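Local coordinates for putative histidinol-phosphate aminotransferase (Erwinia carotovora atroseptica, PDB 3LY1), which probably acts as a pyridoxal-phosphate-dependent aminotransferase of the class-II family, possibly on histidinol phosphate, and is a dimer in the crystal with pyridoxal 5'-phosphate bound, at residues A[77-85]-A[102-110]; A[149-157]-A[288-296]. All coordinates share one frame; numbering follows the deposited sequence.

Interaction 1 (A[77-85]-A[102-110]); sequences SSEGIRAAI and YGDGEHFAK. With PLP (pyridoxal-5'-phosphate), chain E; EDO (1,2-ethanediol), chain L; EDO (1,2-ethanediol), chain G; EDO (1,2-ethanediol), chain J.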
ATOM      1  N   SER A  77      -2.304  -8.274  -3.474  1.00 15.07           N
ATOM      2  CA  SER A  77      -2.707  -9.265  -2.517  1.00 14.98           C
ATOM      3  C   SER A  77      -1.608  -9.512  -1.464  1.00 15.38           C
ATOM      4  O   SER A  77      -1.880 -10.149  -0.423  1.00 15.26           O
ATOM      5  CB  SER A  77      -3.153 -10.549  -3.248  1.00 16.18           C
ATOM      6  OG  SER A  77      -2.073 -11.167  -3.932  1.00 16.59           O
ATOM      7  N   SER A  78      -0.382  -9.008  -1.694  1.00 15.09           N
ATOM      8  CA  SER A  78       0.698  -9.099  -0.681  1.00 15.67           C
ATOM      9  C   SER A  78       0.205  -8.508   0.649  1.00 14.10           C
ATOM     10  O   SER A  78       0.382  -9.106   1.721  1.00 15.08           O
ATOM     11  CB  SER A  78       1.984  -8.368  -1.134  1.00 15.80           C
ATOM     12  OG  SER A  78       2.514  -8.843  -2.381  1.00 18.99           O
ATOM     13  N   GLU A  79      -0.450  -7.361   0.562  1.00 14.45           N
ATOM     14  CA  GLU A  79      -1.003  -6.675   1.733  1.00 14.74           C
ATOM     15  C   GLU A  79      -2.219  -7.372   2.325  1.00 14.49           C
ATOM     16  O   GLU A  79      -2.397  -7.366   3.539  1.00 15.48           O
ATOM     17  CB  GLU A  79      -1.266  -5.185   1.475  1.00 15.06           C
ATOM     18  CG  GLU A  79       0.022  -4.337   1.309  1.00 16.84           C
ATOM     19  CD  GLU A  79       0.898  -4.206   2.559  1.00 17.57           C
ATOM     20  OE1 GLU A  79       0.570  -4.710   3.669  1.00 19.03           O
ATOM     21  OE2 GLU A  79       1.966  -3.536   2.436  1.00 16.80           O
ATOM     22  N   GLY A  80      -2.973  -8.058   1.485  1.00 15.15           N
ATOM     23  CA  GLY A  80      -4.061  -8.952   1.927  1.00 15.18           C
ATOM     24  C   GLY A  80      -3.622 -10.130   2.755  1.00 14.85           C
ATOM     25  O   GLY A  80      -4.231 -10.424   3.791  1.00 15.16           O
ATOM     26  N   ILE A  81      -2.514 -10.758   2.357  1.00 14.77           N
ATOM     27  CA  ILE A  81      -1.978 -11.881   3.104  1.00 14.32           C
ATOM     28  C   ILE A  81      -1.531 -11.399   4.473  1.00 13.61           C
ATOM     29  O   ILE A  81      -1.870 -12.013   5.487  1.00 13.52           O
ATOM     30  CB  ILE A  81      -0.785 -12.560   2.389  1.00 14.65           C
ATOM     31  CG1 ILE A  81      -1.210 -13.080   1.015  1.00 15.45           C
ATOM     32  CG2 ILE A  81      -0.206 -13.671   3.307  1.00 15.76           C
ATOM     33  CD1 ILE A  81      -0.035 -13.371  -0.000  1.00 16.74           C
ATOM     34  N   ARG A  82      -0.786 -10.293   4.497  1.00 12.91           N
ATOM     35  CA  ARG A  82      -0.370  -9.666   5.757  1.00 13.27           C
ATOM     36  C   ARG A  82      -1.544  -9.354   6.672  1.00 12.64           C
ATOM     37  O   ARG A  82      -1.563  -9.767   7.822  1.00 11.57           O
ATOM     38  CB  ARG A  82       0.491  -8.411   5.533  1.00 13.32           C
ATOM     39  CG  ARG A  82       1.086  -7.905   6.869  1.00 13.08           C
ATOM     40  CD  ARG A  82       1.774  -6.530   6.759  1.00 15.35           C
ATOM     41  NE  ARG A  82       0.877  -5.581   6.133  1.00 12.44           N
ATOM     42  CZ  ARG A  82      -0.174  -5.032   6.718  1.00 13.00           C
ATOM     43  NH1 ARG A  82      -0.510  -5.302   7.996  1.00 13.87           N
ATOM     44  NH2 ARG A  82      -0.928  -4.235   6.015  1.00 15.25           N
ATOM     45  N   ALA A  83      -2.547  -8.672   6.155  1.00 12.26           N
ATOM     46  CA  ALA A  83      -3.689  -8.264   6.949  1.00 13.12           C
ATOM     47  C   ALA A  83      -4.494  -9.455   7.478  1.00 14.01           C
ATOM     48  O   ALA A  83      -4.918  -9.442   8.646  1.00 14.80           O
ATOM     49  CB  ALA A  83      -4.594  -7.334   6.157  1.00 13.27           C
ATOM     50  N   ALA A  84      -4.663 -10.477   6.630  1.00 14.39           N
ATOM     51  CA  ALA A  84      -5.354 -11.690   7.008  1.00 14.69           C
ATOM     52  C   ALA A  84      -4.633 -12.351   8.155  1.00 14.24           C
ATOM     53  O   ALA A  84      -5.268 -12.719   9.140  1.00 14.67           O
ATOM     54  CB  ALA A  84      -5.514 -12.646   5.822  1.00 14.79           C
ATOM     55  N   ILE A  85      -3.313 -12.479   8.061  1.00 14.58           N
ATOM     56  CA  ILE A  85      -2.526 -13.121   9.136  1.00 15.24           C
ATOM     57  C   ILE A  85      -2.551 -12.273  10.415  1.00 15.78           C
ATOM     58  O   ILE A  85      -2.769 -12.789  11.523  1.00 15.33           O
ATOM     59  CB  ILE A  85      -1.050 -13.384   8.698  1.00 14.71           C
ATOM     60  CG1 ILE A  85      -0.975 -14.333   7.482  1.00 18.80           C
ATOM     61  CG2 ILE A  85      -0.178 -13.893   9.898  1.00 13.56           C
ATOM     62  CD1 ILE A  85      -1.401 -15.730   7.756  1.00 20.08           C
ATOM     63  N   TYR A 102       3.719 -20.574  -1.462  1.00 14.78           N
ATOM     64  CA  TYR A 102       4.108 -19.159  -1.447  1.00 14.19           C
ATOM     65  C   TYR A 102       4.460 -18.729  -0.014  1.00 14.67           C
ATOM     66  O   TYR A 102       3.644 -18.907   0.906  1.00 14.02           O
ATOM     67  CB  TYR A 102       2.988 -18.301  -2.030  1.00 14.67           C
ATOM     68  CG  TYR A 102       3.391 -16.868  -2.274  1.00 14.91           C
ATOM     69  CD1 TYR A 102       4.421 -16.550  -3.181  1.00 15.74           C
ATOM     70  CD2 TYR A 102       2.761 -15.830  -1.607  1.00 13.42           C
ATOM     71  CE1 TYR A 102       4.799 -15.245  -3.397  1.00 17.43           C
ATOM     72  CE2 TYR A 102       3.138 -14.524  -1.806  1.00 15.01           C
ATOM     73  CZ  TYR A 102       4.144 -14.226  -2.713  1.00 19.84           C
ATOM     74  OH  TYR A 102       4.487 -12.911  -2.941  1.00 20.67           O
ATOM     75  N   GLY A 103       5.679 -18.193   0.158  1.00 13.53           N
ATOM     76  CA  GLY A 103       6.280 -18.008   1.490  1.00 15.98           C
ATOM     77  C   GLY A 103       5.754 -16.872   2.353  1.00 14.90           C
ATOM     78  O   GLY A 103       6.115 -16.775   3.531  1.00 17.67           O
ATOM     79  N   ASP A 104       4.940 -16.000   1.803  1.00 15.85           N
ATOM     80  CA  ASP A 104       4.452 -14.840   2.582  1.00 16.27           C
ATOM     81  C   ASP A 104       3.629 -15.219   3.778  1.00 15.85           C
ATOM     82  O   ASP A 104       3.658 -14.520   4.752  1.00 17.45           O
ATOM     83  CB  ASP A 104       3.635 -13.877   1.730  1.00 16.05           C
ATOM     84  CG  ASP A 104       4.503 -12.967   0.866  1.00 20.54           C
ATOM     85  OD1 ASP A 104       5.718 -13.223   0.722  1.00 24.68           O
ATOM     86  OD2 ASP A 104       3.953 -11.976   0.333  1.00 24.72           O
ATOM     87  N   GLY A 105       2.856 -16.299   3.706  1.00 16.25           N
ATOM     88  CA  GLY A 105       2.086 -16.719   4.856  1.00 15.12           C
ATOM     89  C   GLY A 105       2.997 -17.055   6.042  1.00 14.58           C
ATOM     90  O   GLY A 105       2.816 -16.526   7.134  1.00 14.67           O
ATOM     91  N   GLU A 106       3.973 -17.926   5.810  1.00 13.14           N
ATOM     92  CA  GLU A 106       4.957 -18.285   6.829  1.00 13.96           C
ATOM     93  C   GLU A 106       5.690 -17.037   7.408  1.00 13.23           C
ATOM     94  O   GLU A 106       5.919 -16.929   8.637  1.00 13.40           O
ATOM     95  CB  GLU A 106       5.945 -19.308   6.250  1.00 13.67           C
ATOM     96  CG  GLU A 106       7.208 -19.451   7.002  1.00 16.70           C
ATOM     97  CD  GLU A 106       8.078 -20.600   6.500  1.00 21.07           C
ATOM     98  OE1 GLU A 106       8.026 -20.950   5.308  1.00 18.42           O
ATOM     99  OE2 GLU A 106       8.844 -21.129   7.307  1.00 18.45           O
ATOM    100  N   HIS A 107       6.089 -16.152   6.509  1.00 13.49           N
ATOM    101  CA  HIS A 107       6.810 -14.923   6.834  1.00 13.97           C
ATOM    102  C   HIS A 107       6.054 -14.083   7.859  1.00 13.13           C
ATOM    103  O   HIS A 107       6.630 -13.697   8.900  1.00 13.27           O
ATOM    104  CB  HIS A 107       7.068 -14.119   5.545  1.00 14.25           C
ATOM    105  CG  HIS A 107       7.636 -12.751   5.771  1.00 17.77           C
ATOM    106  ND1 HIS A 107       8.982 -12.516   5.933  1.00 22.23           N
ATOM    107  CD2 HIS A 107       7.036 -11.529   5.800  1.00 22.53           C
ATOM    108  CE1 HIS A 107       9.181 -11.220   6.115  1.00 24.38           C
ATOM    109  NE2 HIS A 107       8.019 -10.599   6.036  1.00 21.82           N
ATOM    110  N   PHE A 108       4.782 -13.777   7.572  1.00 14.09           N
ATOM    111  CA  PHE A 108       3.970 -12.976   8.477  1.00 13.69           C
ATOM    112  C   PHE A 108       3.572 -13.785   9.706  1.00 13.57           C
ATOM    113  O   PHE A 108       3.416 -13.230  10.819  1.00 13.78           O
ATOM    114  CB  PHE A 108       2.750 -12.368   7.747  1.00 14.02           C
ATOM    115  CG  PHE A 108       3.124 -11.403   6.644  1.00 14.59           C
ATOM    116  CD1 PHE A 108       3.809 -10.226   6.926  1.00 17.85           C
ATOM    117  CD2 PHE A 108       2.818 -11.676   5.337  1.00 18.49           C
ATOM    118  CE1 PHE A 108       4.200  -9.375   5.905  1.00 18.07           C
ATOM    119  CE2 PHE A 108       3.185 -10.799   4.334  1.00 18.75           C
ATOM    120  CZ  PHE A 108       3.878  -9.664   4.635  1.00 17.74           C
ATOM    121  N   ALA A 109       3.460 -15.107   9.553  1.00 13.56           N
ATOM    122  CA  ALA A 109       3.157 -15.948  10.718  1.00 13.48           C
ATOM    123  C   ALA A 109       4.283 -15.947  11.747  1.00 14.45           C
ATOM    124  O   ALA A 109       4.049 -15.867  12.984  1.00 16.11           O
ATOM    125  CB  ALA A 109       2.772 -17.410  10.274  1.00 12.84           C
ATOM    126  N   LYS A 110       5.504 -16.008  11.252  1.00 15.14           N
ATOM    127  CA  LYS A 110       6.692 -15.901  12.091  1.00 17.04           C
ATOM    128  C   LYS A 110       6.824 -14.539  12.805  1.00 15.52           C
ATOM    129  O   LYS A 110       7.164 -14.498  13.968  1.00 16.19           O
ATOM    130  CB  LYS A 110       7.930 -16.181  11.277  1.00 17.33           C
ATOM    131  CG  LYS A 110       8.082 -17.653  10.924  1.00 22.70           C
ATOM    132  CD  LYS A 110       9.562 -18.015  10.639  1.00 28.17           C
ATOM    133  CE  LYS A 110       9.925 -17.836   9.203  1.00 30.54           C
ATOM    134  NZ  LYS A 110      11.446 -17.863   8.964  1.00 33.05           N
TER
HETATM  135  N1  PLP E 500      -0.114 -14.745  -3.984  1.00 22.27           N
HETATM  136  C2  PLP E 500       0.664 -15.534  -4.807  1.00 23.66           C
HETATM  137  C2A PLP E 500       0.390 -17.016  -4.855  1.00 21.62           C
HETATM  138  C3  PLP E 500       1.692 -14.931  -5.532  1.00 23.38           C
HETATM  139  O3  PLP E 500       2.469 -15.710  -6.328  1.00 23.50           O
HETATM  140  C4  PLP E 500       1.915 -13.541  -5.416  1.00 29.17           C
HETATM  141  C4A PLP E 500       2.932 -12.852  -6.289  1.00 33.61           C
HETATM  142  O4A PLP E 500       4.042 -13.360  -6.308  1.00 41.58           O
HETATM  143  C5  PLP E 500       1.122 -12.762  -4.567  1.00 23.83           C
HETATM  144  C6  PLP E 500       0.115 -13.405  -3.846  1.00 22.61           C
HETATM  145  C5A PLP E 500       1.328 -11.272  -4.393  1.00 26.61           C
HETATM  146  O4P PLP E 500       1.138 -10.497  -5.591  1.00 24.18           O
HETATM  147  P   PLP E 500       0.594  -8.998  -5.526  1.00 23.16           P
HETATM  148  O1P PLP E 500       1.011  -8.298  -4.271  1.00 23.75           O
HETATM  149  O2P PLP E 500      -0.895  -9.197  -5.635  1.00 25.58           O
HETATM  150  O3P PLP E 500       1.197  -8.401  -6.787  1.00 27.13           O
HETATM  151  C1  EDO L  23      10.533 -17.921   5.240  1.00 77.81           C
HETATM  152  O1  EDO L  23       9.893 -17.158   6.271  1.00 77.14           O
HETATM  153  C2  EDO L  23      10.084 -17.325   3.913  1.00 77.79           C
HETATM  154  O2  EDO L  23       8.701 -17.629   3.749  1.00 76.38           O
HETATM  155  C1  EDO G   1       6.361 -21.918   2.332  1.00 38.13           C
HETATM  156  O1  EDO G   1       6.354 -21.066   3.488  1.00 27.41           O
HETATM  157  C2  EDO G   1       7.683 -21.922   1.537  1.00 38.00           C
HETATM  158  O2  EDO G   1       7.803 -23.152   0.748  1.00 38.85           O
HETATM  159  C1  EDO J   4      11.592 -14.497   5.580  1.00 69.59           C
HETATM  160  O1  EDO J   4      12.828 -13.770   5.503  1.00 70.70           O
HETATM  161  C2  EDO J   4      10.947 -14.331   6.959  1.00 68.97           C
HETATM  162  O2  EDO J   4      11.482 -15.226   7.947  1.00 67.83           O

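Interaction 2 (A[149-157]-A[288-296]); sequences NPNNPTGTI and LPSEGNFVF. With PLP (pyridoxal-5'-phosphate), chain E.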
ATOM      1  N   ASN A 149      -3.958 -21.721  -4.718  1.00 12.57           N
ATOM      2  CA  ASN A 149      -4.666 -22.554  -5.667  1.00 13.27           C
ATOM      3  C   ASN A 149      -4.987 -21.746  -6.896  1.00 12.83           C
ATOM      4  O   ASN A 149      -5.915 -20.961  -6.853  1.00 13.17           O
ATOM      5  CB  ASN A 149      -6.004 -23.062  -5.085  1.00 12.66           C
ATOM      6  CG  ASN A 149      -6.532 -24.296  -5.804  1.00 15.07           C
ATOM      7  OD1 ASN A 149      -5.739 -25.097  -6.359  1.00 15.03           O
ATOM      8  ND2 ASN A 149      -7.885 -24.446  -5.847  1.00 15.76           N
ATOM      9  N   PRO A 150      -4.234 -21.926  -8.002  1.00 14.14           N
ATOM     10  CA  PRO A 150      -3.077 -22.789  -8.264  1.00 14.23           C
ATOM     11  C   PRO A 150      -1.909 -22.446  -7.379  1.00 14.08           C
ATOM     12  O   PRO A 150      -1.735 -21.293  -7.079  1.00 15.32           O
ATOM     13  CB  PRO A 150      -2.718 -22.464  -9.723  1.00 14.77           C
ATOM     14  CG  PRO A 150      -3.963 -21.974 -10.344  1.00 14.65           C
ATOM     15  CD  PRO A 150      -4.703 -21.262  -9.226  1.00 13.19           C
ATOM     16  N   ASN A 151      -1.143 -23.440  -6.958  1.00 14.24           N
ATOM     17  CA  ASN A 151      -0.003 -23.224  -6.073  1.00 14.62           C
ATOM     18  C   ASN A 151       1.147 -22.570  -6.825  1.00 14.16           C
ATOM     19  O   ASN A 151       1.331 -22.824  -7.993  1.00 14.69           O
ATOM     20  CB  ASN A 151       0.435 -24.553  -5.437  1.00 14.15           C
ATOM     21  CG  ASN A 151       1.433 -24.372  -4.294  1.00 15.61           C
ATOM     22  OD1 ASN A 151       1.339 -23.422  -3.507  1.00 14.08           O
ATOM     23  ND2 ASN A 151       2.375 -25.305  -4.185  1.00 17.74           N
ATOM     24  N   ASN A 152       1.921 -21.777  -6.102  1.00 14.34           N
ATOM     25  CA  ASN A 152       3.178 -21.195  -6.558  1.00 14.66           C
ATOM     26  C   ASN A 152       4.162 -21.751  -5.578  1.00 15.70           C
ATOM     27  O   ASN A 152       4.017 -21.509  -4.369  1.00 15.61           O
ATOM     28  CB  ASN A 152       3.087 -19.651  -6.506  1.00 15.24           C
ATOM     29  CG  ASN A 152       4.403 -18.940  -6.883  1.00 17.50           C
ATOM     30  OD1 ASN A 152       5.369 -19.574  -7.297  1.00 16.48           O
ATOM     31  ND2 ASN A 152       4.425 -17.603  -6.755  1.00 15.91           N
ATOM     32  N   PRO A 153       5.195 -22.507  -6.047  1.00 15.76           N
ATOM     33  CA  PRO A 153       5.809 -22.582  -7.360  1.00 15.61           C
ATOM     34  C   PRO A 153       5.417 -23.740  -8.259  1.00 15.94           C
ATOM     35  O   PRO A 153       5.808 -23.728  -9.413  1.00 15.78           O
ATOM     36  CB  PRO A 153       7.297 -22.715  -7.003  1.00 16.37           C
ATOM     37  CG  PRO A 153       7.265 -23.593  -5.821  1.00 15.59           C
ATOM     38  CD  PRO A 153       6.090 -23.079  -5.020  1.00 15.72           C
ATOM     39  N   THR A 154       4.649 -24.712  -7.758  1.00 15.35           N
ATOM     40  CA  THR A 154       4.423 -25.963  -8.507  1.00 15.79           C
ATOM     41  C   THR A 154       3.506 -25.759  -9.724  1.00 15.47           C
ATOM     42  O   THR A 154       3.620 -26.480 -10.682  1.00 15.55           O
ATOM     43  CB  THR A 154       3.781 -27.049  -7.635  1.00 14.85           C
ATOM     44  OG1 THR A 154       2.527 -26.561  -7.112  1.00 17.80           O
ATOM     45  CG2 THR A 154       4.723 -27.489  -6.469  1.00 16.15           C
ATOM     46  N   GLY A 155       2.589 -24.798  -9.649  1.00 16.69           N
ATOM     47  CA  GLY A 155       1.604 -24.507 -10.709  1.00 15.39           C
ATOM     48  C   GLY A 155       0.325 -25.346 -10.714  1.00 16.37           C
ATOM     49  O   GLY A 155      -0.556 -25.132 -11.536  1.00 16.34           O
ATOM     50  N   THR A 156       0.217 -26.296  -9.787  1.00 15.99           N
ATOM     51  CA  THR A 156      -0.882 -27.247  -9.802  1.00 15.61           C
ATOM     52  C   THR A 156      -2.093 -26.717  -9.050  1.00 15.45           C
ATOM     53  O   THR A 156      -1.987 -25.836  -8.204  1.00 14.78           O
ATOM     54  CB  THR A 156      -0.453 -28.566  -9.184  1.00 15.07           C
ATOM     55  OG1 THR A 156       0.109 -28.341  -7.863  1.00 16.76           O
ATOM     56  CG2 THR A 156       0.625 -29.218 -10.108  1.00 16.10           C
ATOM     57  N   ILE A 157      -3.243 -27.292  -9.366  1.00 15.24           N
ATOM     58  CA  ILE A 157      -4.464 -27.073  -8.583  1.00 15.13           C
ATOM     59  C   ILE A 157      -4.765 -28.257  -7.667  1.00 14.96           C
ATOM     60  O   ILE A 157      -4.325 -29.393  -7.910  1.00 15.10           O
ATOM     61  CB  ILE A 157      -5.687 -26.764  -9.480  1.00 13.88           C
ATOM     62  CG1 ILE A 157      -6.004 -27.916 -10.444  1.00 16.41           C
ATOM     63  CG2 ILE A 157      -5.475 -25.422 -10.219  1.00 14.35           C
ATOM     64  CD1 ILE A 157      -7.026 -28.970  -9.905  1.00 15.84           C
ATOM     65  N   LEU A 288       5.468 -30.543 -13.767  1.00 18.12           N
ATOM     66  CA  LEU A 288       4.162 -30.627 -13.133  1.00 18.42           C
ATOM     67  C   LEU A 288       3.119 -29.924 -13.998  1.00 18.85           C
ATOM     68  O   LEU A 288       3.444 -29.030 -14.787  1.00 18.67           O
ATOM     69  CB  LEU A 288       4.207 -30.040 -11.708  1.00 17.66           C
ATOM     70  CG  LEU A 288       5.227 -30.626 -10.715  1.00 17.68           C
ATOM     71  CD1 LEU A 288       5.081 -30.035  -9.289  1.00 16.67           C
ATOM     72  CD2 LEU A 288       5.079 -32.129 -10.626  1.00 17.35           C
ATOM     73  N   PRO A 289       1.849 -30.339 -13.885  1.00 19.53           N
ATOM     74  CA  PRO A 289       0.831 -29.655 -14.693  1.00 19.89           C
ATOM     75  C   PRO A 289       0.793 -28.168 -14.287  1.00 20.16           C
ATOM     76  O   PRO A 289       0.987 -27.818 -13.095  1.00 20.60           O
ATOM     77  CB  PRO A 289      -0.464 -30.370 -14.336  1.00 20.82           C
ATOM     78  CG  PRO A 289      -0.056 -31.676 -13.741  1.00 21.01           C
ATOM     79  CD  PRO A 289       1.303 -31.463 -13.110  1.00 20.69           C
ATOM     80  N   SER A 290       0.653 -27.320 -15.285  1.00 19.38           N
ATOM     81  CA  SER A 290       0.757 -25.877 -15.148  1.00 19.67           C
ATOM     82  C   SER A 290      -0.629 -25.325 -15.375  1.00 18.92           C
ATOM     83  O   SER A 290      -1.202 -25.499 -16.444  1.00 19.97           O
ATOM     84  CB  SER A 290       1.718 -25.321 -16.218  1.00 19.08           C
ATOM     85  OG  SER A 290       1.704 -23.914 -16.259  1.00 20.82           O
ATOM     86  N   GLU A 291      -1.191 -24.712 -14.346  1.00 18.49           N
ATOM     87  CA  GLU A 291      -2.511 -24.109 -14.425  1.00 17.18           C
ATOM     88  C   GLU A 291      -2.463 -22.586 -14.218  1.00 16.97           C
ATOM     89  O   GLU A 291      -3.510 -21.922 -14.300  1.00 15.96           O
ATOM     90  CB  GLU A 291      -3.429 -24.744 -13.380  1.00 17.09           C
ATOM     91  CG  GLU A 291      -3.636 -26.207 -13.604  1.00 16.37           C
ATOM     92  CD  GLU A 291      -4.324 -26.539 -14.925  1.00 18.17           C
ATOM     93  OE1 GLU A 291      -5.122 -25.729 -15.434  1.00 19.10           O
ATOM     94  OE2 GLU A 291      -4.062 -27.635 -15.465  1.00 19.43           O
ATOM     95  N   GLY A 292      -1.259 -22.071 -13.947  1.00 15.58           N
ATOM     96  CA  GLY A 292      -0.969 -20.647 -13.829  1.00 16.43           C
ATOM     97  C   GLY A 292      -0.164 -20.147 -15.040  1.00 15.97           C
ATOM     98  O   GLY A 292      -0.293 -20.685 -16.125  1.00 16.19           O
ATOM     99  N   ASN A 293       0.679 -19.137 -14.831  1.00 15.95           N
ATOM    100  CA  ASN A 293       1.522 -18.556 -15.897  1.00 15.42           C
ATOM    101  C   ASN A 293       3.015 -18.885 -15.682  1.00 16.08           C
ATOM    102  O   ASN A 293       3.903 -18.059 -15.927  1.00 15.25           O
ATOM    103  CB  ASN A 293       1.242 -17.040 -16.053  1.00 16.26           C
ATOM    104  CG  ASN A 293       1.602 -16.210 -14.821  1.00 16.89           C
ATOM    105  OD1 ASN A 293       1.887 -16.746 -13.760  1.00 16.19           O
ATOM    106  ND2 ASN A 293       1.598 -14.876 -14.982  1.00 17.18           N
ATOM    107  N   PHE A 294       3.269 -20.111 -15.218  1.00 15.26           N
ATOM    108  CA  PHE A 294       4.631 -20.607 -14.966  1.00 15.69           C
ATOM    109  C   PHE A 294       4.644 -22.140 -14.939  1.00 15.58           C
ATOM    110  O   PHE A 294       3.591 -22.756 -14.789  1.00 16.66           O
ATOM    111  CB  PHE A 294       5.174 -20.092 -13.629  1.00 14.44           C
ATOM    112  CG  PHE A 294       4.234 -20.348 -12.448  1.00 14.27           C
ATOM    113  CD1 PHE A 294       3.215 -19.453 -12.159  1.00 15.84           C
ATOM    114  CD2 PHE A 294       4.387 -21.459 -11.647  1.00 13.35           C
ATOM    115  CE1 PHE A 294       2.352 -19.665 -11.098  1.00 14.37           C
ATOM    116  CE2 PHE A 294       3.547 -21.682 -10.557  1.00 13.54           C
ATOM    117  CZ  PHE A 294       2.513 -20.790 -10.295  1.00 14.56           C
ATOM    118  N   VAL A 295       5.825 -22.746 -15.096  1.00 14.81           N
ATOM    119  CA  VAL A 295       5.948 -24.194 -15.118  1.00 13.77           C
ATOM    120  C   VAL A 295       7.059 -24.577 -14.154  1.00 14.21           C
ATOM    121  O   VAL A 295       8.130 -23.903 -14.084  1.00 13.81           O
ATOM    122  CB  VAL A 295       6.262 -24.725 -16.564  1.00 15.34           C
ATOM    123  CG1 VAL A 295       6.614 -26.279 -16.562  1.00 13.61           C
ATOM    124  CG2 VAL A 295       5.140 -24.413 -17.528  1.00 14.91           C
ATOM    125  N   PHE A 296       6.795 -25.617 -13.374  1.00 12.93           N
ATOM    126  CA  PHE A 296       7.770 -26.138 -12.446  1.00 13.01           C
ATOM    127  C   PHE A 296       8.281 -27.414 -13.095  1.00 13.22           C
ATOM    128  O   PHE A 296       7.503 -28.306 -13.406  1.00 14.38           O
ATOM    129  CB  PHE A 296       7.115 -26.386 -11.083  1.00 11.23           C
ATOM    130  CG  PHE A 296       8.070 -26.378  -9.908  1.00 13.81           C
ATOM    131  CD1 PHE A 296       8.814 -25.247  -9.595  1.00 12.43           C
ATOM    132  CD2 PHE A 296       8.125 -27.470  -9.049  1.00 12.55           C
ATOM    133  CE1 PHE A 296       9.648 -25.218  -8.462  1.00 17.26           C
ATOM    134  CE2 PHE A 296       8.967 -27.446  -7.903  1.00 14.20           C
ATOM    135  CZ  PHE A 296       9.713 -26.329  -7.623  1.00 14.56           C
TER
HETATM  136  N1  PLP E 500      -0.114 -14.745  -3.984  1.00 22.27           N
HETATM  137  C2  PLP E 500       0.664 -15.534  -4.807  1.00 23.66           C
HETATM  138  C2A PLP E 500       0.390 -17.016  -4.855  1.00 21.62           C
HETATM  139  C3  PLP E 500       1.692 -14.931  -5.532  1.00 23.38           C
HETATM  140  O3  PLP E 500       2.469 -15.710  -6.328  1.00 23.50           O
HETATM  141  C4  PLP E 500       1.915 -13.541  -5.416  1.00 29.17           C
HETATM  142  C4A PLP E 500       2.932 -12.852  -6.289  1.00 33.61           C
HETATM  143  O4A PLP E 500       4.042 -13.360  -6.308  1.00 41.58           O
HETATM  144  C5  PLP E 500       1.122 -12.762  -4.567  1.00 23.83           C
HETATM  145  C6  PLP E 500       0.115 -13.405  -3.846  1.00 22.61           C
HETATM  146  C5A PLP E 500       1.328 -11.272  -4.393  1.00 26.61           C
HETATM  147  O4P PLP E 500       1.138 -10.497  -5.591  1.00 24.18           O
HETATM  148  P   PLP E 500       0.594  -8.998  -5.526  1.00 23.16           P
HETATM  149  O1P PLP E 500       1.011  -8.298  -4.271  1.00 23.75           O
HETATM  150  O2P PLP E 500      -0.895  -9.197  -5.635  1.00 25.58           O
HETATM  151  O3P PLP E 500       1.197  -8.401  -6.787  1.00 27.13           O
HETATM  152  O   HOH W   1       4.022 -26.551 -13.523  1.00 11.68           O

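Interaction 1 (A[77-85]-A[102-110])
Phe108 lays one face of its ring across the aliphatic part of Arg82, and this overlap shows how a helix can pack its neighbour with one half of a side chain and serve a charge with the other. Arg82 CB stands 3.7 Å from the centroid of the Phe108 ring, only 9° off the normal, a CH-pi contact, while CG lies 3.6 Å from CE1 of the same ring. With CG anti to the backbone N (chi1 -171°) the first methylenes run over the ring; a bend at chi3 then carries the guanidinium away, its plane nearly perpendicular to the ring. There NE and NH2 both grip Glu79 OE1, side-on, with the NE bond at 2.6 Å. Glu86 takes NH1 in a second salt bridge.

Ile81 and Ile85, one helical turn apart, complete the apolar seam. Ile85 sets CG2 3.9 Å from Phe108 CB, and Ile81 CG2 rests 4.1 Å from the backbone N of Gly105. The axes of the short helical segments approach to 9.4 Å, with 41° between their directions. The CD1 of Ile81 reaches the edge of the Tyr102 ring at CE2 (3.8 Å), and that ring lies with one face over the pyridine of the cofactor.

No hydrogen bond joins the two segments. An apolar and CH-pi seam holds the helices together without spending polar groups, which leaves the amides and hydroxyls of Ser77 and Ser78, at the start of 77-85, to bind the cofactor phosphate.

Interaction 2 (A[149-157]-A[288-296])
Phe294 pushes its ring into the bend of the 149-157 loop, where carbonyl oxygens meet its rim: Asn151 O lies 3.3 Å from CZ and Pro153 O 3.3 Å from CE2, both near the ring plane. Such edge-on placing sets the weakly positive C-H rim against the oxygens. A first torsion of 52° swings CG between the backbone N and the carbonyl carbon and sends the ring toward the loop. Further along the strand, Phe296 runs alongside Pro153, whose CB is 3.7 Å from Phe296 CE1.

Gly155, with phi of 84°, brings its backbone close against Pro289 and Ser290, leaving its carbonyl to take the direct hydrogen bond between the segments, from Glu291 N to Gly155 O (2.9 Å, 149° at the hydrogen). Nearby, a water lies within hydrogen-bonding distance of Thr154 O and Leu288 O and accepts from Phe296 N. The methyl CD1 of Leu288 fills in against Thr154 CB at 3.7 Å.

Cis peptide bonds precede both Pro150 and Pro153, shaping a loop that presents Asn152 ND2 to PLP O3, while Arg329 hydrogen-bonds Asn152 OD1. The edge of Phe294, one backbone bond and a bridging water thus join this cofactor-binding loop to 288-296, consistent with keeping it in place.

Interactions 1 and 2 illustrate how contacts far apart in sequence can converge on one cofactor: their centres are 19 Å apart, yet both reach the same PLP. They meet different parts of it, interaction 1 the phosphate and a face of the ring, interaction 2 the phenolic oxygen O3. The two touch directly where Tyr102 CD1 packs 3.7 Å from Asn152 ND2, so the ring lying over the cofactor and the amide bonded to its rim are immediate neighbours. Tyr182, Asp179, Thr210 and Ser212 also bond the cofactor, as does Tyr48 of the second subunit, which places the site at the dimer interface.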